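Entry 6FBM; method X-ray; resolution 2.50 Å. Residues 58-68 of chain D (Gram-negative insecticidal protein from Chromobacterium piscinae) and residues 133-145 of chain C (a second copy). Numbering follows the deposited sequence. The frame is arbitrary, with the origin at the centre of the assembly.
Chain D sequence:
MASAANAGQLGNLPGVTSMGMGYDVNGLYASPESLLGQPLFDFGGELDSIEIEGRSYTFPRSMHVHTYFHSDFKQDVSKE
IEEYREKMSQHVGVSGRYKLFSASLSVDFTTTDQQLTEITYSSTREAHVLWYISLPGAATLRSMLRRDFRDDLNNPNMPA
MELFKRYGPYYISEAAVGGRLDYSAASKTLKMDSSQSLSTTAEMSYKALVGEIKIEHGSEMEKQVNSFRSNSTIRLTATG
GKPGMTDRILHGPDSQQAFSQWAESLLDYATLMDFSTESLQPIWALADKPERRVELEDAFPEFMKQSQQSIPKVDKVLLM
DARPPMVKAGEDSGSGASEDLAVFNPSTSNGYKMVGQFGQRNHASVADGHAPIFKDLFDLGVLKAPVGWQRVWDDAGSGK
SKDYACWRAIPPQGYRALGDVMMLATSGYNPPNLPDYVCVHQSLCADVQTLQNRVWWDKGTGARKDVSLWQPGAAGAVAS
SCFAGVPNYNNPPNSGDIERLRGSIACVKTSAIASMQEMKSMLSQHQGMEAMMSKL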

# COMPACT_ATOMS: atom_id res chain seq x y z
N THR D 58 -11.70 0.38 -6.87
CA THR D 58 -10.26 0.52 -6.85
C THR D 58 -9.88 1.65 -5.92
O THR D 58 -10.67 2.55 -5.66
CB THR D 58 -9.68 0.79 -8.23
OG1 THR D 58 -10.32 1.95 -8.80
CG2 THR D 58 -9.88 -0.44 -9.12
N PHE D 59 -8.66 1.58 -5.40
CA PHE D 59 -8.16 2.60 -4.49
C PHE D 59 -6.65 2.44 -4.48
O PHE D 59 -6.15 1.39 -4.90
CB PHE D 59 -8.74 2.41 -3.10
CG PHE D 59 -8.49 1.08 -2.52
CD1 PHE D 59 -9.33 0.00 -2.82
CD2 PHE D 59 -7.42 0.87 -1.67
CE1 PHE D 59 -9.10 -1.26 -2.29
CE2 PHE D 59 -7.19 -0.39 -1.12
CZ PHE D 59 -8.02 -1.46 -1.45
N PRO D 60 -5.92 3.46 -4.03
CA PRO D 60 -4.46 3.33 -4.00
C PRO D 60 -3.97 2.23 -3.05
O PRO D 60 -4.47 2.08 -1.96
CB PRO D 60 -4.02 4.71 -3.54
CG PRO D 60 -5.13 5.62 -3.88
CD PRO D 60 -6.34 4.80 -3.60
N ARG D 61 -3.00 1.45 -3.51
CA ARG D 61 -2.37 0.39 -2.72
C ARG D 61 -1.79 0.90 -1.44
O ARG D 61 -1.77 0.15 -0.48
CB ARG D 61 -1.33 -0.41 -3.56
CG ARG D 61 -0.15 -1.14 -2.84
CD ARG D 61 -0.14 -2.69 -2.86
NE ARG D 61 0.09 -3.24 -4.20
CZ ARG D 61 -0.26 -4.46 -4.60
NH1 ARG D 61 -0.92 -5.31 -3.79
NH2 ARG D 61 0.02 -4.85 -5.86
N SER D 62 -1.37 2.15 -1.38
CA SER D 62 -0.93 2.75 -0.14
C SER D 62 -2.00 2.91 0.93
O SER D 62 -1.67 3.12 2.08
CB SER D 62 -0.25 4.10 -0.44
OG SER D 62 -1.08 4.95 -1.14
N MET D 63 -3.28 2.80 0.59
CA MET D 63 -4.35 2.82 1.60
C MET D 63 -4.74 1.40 1.89
O MET D 63 -4.53 0.53 1.07
CB MET D 63 -5.57 3.59 1.14
CG MET D 63 -5.27 4.96 0.61
SD MET D 63 -6.73 5.94 0.16
CE MET D 63 -5.91 7.38 -0.46
N HIS D 64 -5.33 1.20 3.05
CA HIS D 64 -5.91 -0.07 3.45
C HIS D 64 -7.40 0.09 3.59
O HIS D 64 -7.85 1.09 4.15
CB HIS D 64 -5.32 -0.54 4.78
CG HIS D 64 -3.96 -1.16 4.66
ND1 HIS D 64 -3.27 -1.68 5.73
CD2 HIS D 64 -3.15 -1.33 3.57
CE1 HIS D 64 -2.10 -2.14 5.30
NE2 HIS D 64 -2.00 -1.93 4.01
N VAL D 65 -8.13 -0.90 3.11
CA VAL D 65 -9.55 -0.91 3.17
C VAL D 65 -9.98 -2.12 3.96
O VAL D 65 -9.55 -3.24 3.70
CB VAL D 65 -10.15 -0.95 1.76
CG1 VAL D 65 -11.65 -1.16 1.80
CG2 VAL D 65 -9.93 0.41 1.12
N HIS D 66 -10.86 -1.87 4.91
CA HIS D 66 -11.48 -2.88 5.75
C HIS D 66 -12.99 -2.77 5.59
O HIS D 66 -13.60 -1.79 6.02
CB HIS D 66 -11.08 -2.62 7.21
CG HIS D 66 -9.72 -3.12 7.54
ND1 HIS D 66 -8.57 -2.37 7.36
CD2 HIS D 66 -9.32 -4.32 8.02
CE1 HIS D 66 -7.52 -3.11 7.66
NE2 HIS D 66 -7.94 -4.30 8.08
N THR D 67 -13.60 -3.76 4.96
CA THR D 67 -15.04 -3.75 4.81
C THR D 67 -15.64 -4.19 6.14
O THR D 67 -15.12 -5.09 6.80
CB THR D 67 -15.53 -4.70 3.70
OG1 THR D 67 -15.38 -6.08 4.09
CG2 THR D 67 -14.84 -4.41 2.41
N TYR D 68 -16.71 -3.54 6.53
CA TYR D 68 -17.46 -3.87 7.72
C TYR D 68 -18.90 -3.49 7.45
O TYR D 68 -19.20 -2.39 7.78
CB TYR D 68 -16.99 -2.86 8.82
CG TYR D 68 -15.61 -2.88 9.45
CD1 TYR D 68 -15.17 -4.00 10.21
CD2 TYR D 68 -14.75 -1.75 9.37
CE1 TYR D 68 -13.89 -4.03 10.78
CE2 TYR D 68 -13.47 -1.80 9.93
CZ TYR D 68 -13.06 -2.93 10.64
OH TYR D 68 -11.81 -2.95 11.21
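Chain C, residues 133-145: ISLPGAATLRSML

Chain D enters as a strand through Pro D60, makes a type I turn from Pro D60 to Met D63, and leaves as a second strand from His D64. The turn is closed by a hydrogen bond from Met D63 N to Pro D60 O, 2.9 Å. Chain C comes in as strand at Ile C133 and Ser C134, runs extended through Leu C135 and Pro C136, and enters a helix after Gly C137, its N-cap residue. Beside the second strand, the backbones run the same way: the CA of His D64 is 5.0 Å from the CA of Pro C136, and the CA of His D66 is 4.4 Å from the CA of Gly C137.

Phe D59 points toward chain C. Its CZ lies 3.4 Å from Thr C140 OG1, which sits at the ring edge. Arg D61 starts sideways, but its end reaches Met C144, with NH1 4.1 Å from SD.

His D64 is the residue of this stretch most covered by chain C. Its CE1 is 3.1 Å from Ser C134 O, near the ring plane. Pro C136 packs over one face, its CD 4.2 Å from the ring centroid of His D64. His D64 ND1 is 3.2 Å from Leu C135 O, but the angle is too poor for a hydrogen bond.

Val D65 supplies the one hydrogen bond between the stretches. Gly C137 N donates to Val D65 O at 3.1 Å, and the bond is weak. The approach needs glycine: an ideal CB on Gly C137 would fall 2.4 Å from Val D65 O, a clash.

His D66 lays a ring face against Gly C137, whose CA is 4.0 Å from the ring centroid. Thr D67 ends the contact, its CG2 4.0 Å from Ala C139 CB on the helix.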

# COMPACT_ATOMS: atom_id res chain seq x y z
N ILE C 133 2.39 -3.44 12.74
CA ILE C 133 2.34 -3.70 11.33
C ILE C 133 0.94 -4.20 11.09
O ILE C 133 0.40 -4.95 11.92
CB ILE C 133 3.35 -4.77 10.85
CG1 ILE C 133 4.73 -4.56 11.52
CG2 ILE C 133 3.45 -4.73 9.32
CD1 ILE C 133 5.72 -5.63 11.19
N SER C 134 0.33 -3.77 9.98
CA SER C 134 -1.05 -4.19 9.66
C SER C 134 -1.19 -4.44 8.19
O SER C 134 -0.49 -3.84 7.39
CB SER C 134 -2.06 -3.16 10.12
OG SER C 134 -1.79 -1.91 9.52
N LEU C 135 -2.04 -5.39 7.85
CA LEU C 135 -2.31 -5.78 6.47
C LEU C 135 -3.59 -5.13 5.94
O LEU C 135 -4.38 -4.57 6.71
CB LEU C 135 -2.50 -7.30 6.44
CG LEU C 135 -1.30 -8.14 6.85
CD1 LEU C 135 -1.65 -9.61 6.63
CD2 LEU C 135 -0.09 -7.78 6.05
N PRO C 136 -3.84 -5.27 4.62
CA PRO C 136 -5.16 -4.97 4.09
C PRO C 136 -6.25 -5.86 4.68
O PRO C 136 -5.97 -6.91 5.28
CB PRO C 136 -5.01 -5.25 2.60
CG PRO C 136 -3.57 -5.15 2.30
CD PRO C 136 -2.92 -5.68 3.55
N GLY C 137 -7.50 -5.43 4.49
CA GLY C 137 -8.67 -6.20 4.90
C GLY C 137 -8.80 -7.43 4.05
O GLY C 137 -8.24 -7.49 2.99
N ALA C 138 -9.58 -8.39 4.52
CA ALA C 138 -9.84 -9.66 3.80
C ALA C 138 -10.17 -9.47 2.36
O ALA C 138 -9.67 -10.21 1.51
CB ALA C 138 -11.00 -10.40 4.46
N ALA C 139 -11.00 -8.49 2.06
CA ALA C 139 -11.49 -8.31 0.69
C ALA C 139 -10.39 -7.82 -0.24
O ALA C 139 -10.43 -8.13 -1.43
CB ALA C 139 -12.69 -7.36 0.67
N THR C 140 -9.40 -7.08 0.27
CA THR C 140 -8.26 -6.67 -0.55
C THR C 140 -7.31 -7.84 -0.73
O THR C 140 -6.75 -8.06 -1.81
CB THR C 140 -7.53 -5.51 0.13
OG1 THR C 140 -8.41 -4.40 0.31
CG2 THR C 140 -6.28 -5.09 -0.66
N LEU C 141 -7.09 -8.59 0.36
CA LEU C 141 -6.17 -9.73 0.35
C LEU C 141 -6.64 -10.87 -0.54
O LEU C 141 -5.82 -11.66 -1.00
CB LEU C 141 -5.94 -10.27 1.78
CG LEU C 141 -5.16 -9.40 2.74
CD1 LEU C 141 -5.35 -9.84 4.16
CD2 LEU C 141 -3.71 -9.39 2.37
N ARG C 142 -7.94 -10.94 -0.78
CA ARG C 142 -8.52 -11.94 -1.68
C ARG C 142 -7.81 -12.01 -3.04
O ARG C 142 -7.65 -13.09 -3.58
CB ARG C 142 -10.00 -11.69 -1.86
CG ARG C 142 -10.82 -12.90 -2.27
CD ARG C 142 -12.07 -13.02 -1.39
NE ARG C 142 -12.89 -11.81 -1.47
CZ ARG C 142 -13.75 -11.39 -0.54
NH1 ARG C 142 -13.97 -12.09 0.59
NH2 ARG C 142 -14.42 -10.24 -0.70
N SER C 143 -7.38 -10.87 -3.55
CA SER C 143 -6.62 -10.81 -4.81
C SER C 143 -5.09 -10.99 -4.64
O SER C 143 -4.34 -10.85 -5.62
CB SER C 143 -6.90 -9.48 -5.54
OG SER C 143 -6.25 -8.40 -4.88
N MET C 144 -4.63 -11.30 -3.44
CA MET C 144 -3.20 -11.37 -3.13
C MET C 144 -2.80 -12.74 -2.58
O MET C 144 -1.78 -12.87 -1.91
CB MET C 144 -2.86 -10.30 -2.08
CG MET C 144 -2.97 -8.89 -2.61
SD MET C 144 -3.01 -7.71 -1.25
CE MET C 144 -1.34 -7.81 -0.52
N LEU C 145 -3.63 -13.76 -2.83
CA LEU C 145 -3.39 -15.07 -2.25
C LEU C 145 -2.27 -15.76 -3.03
O LEU C 145 -2.12 -15.55 -4.25
CB LEU C 145 -4.65 -15.90 -2.36
CG LEU C 145 -5.89 -15.35 -1.65
CD1 LEU C 145 -7.05 -16.34 -1.74
CD2 LEU C 145 -5.66 -14.99 -0.19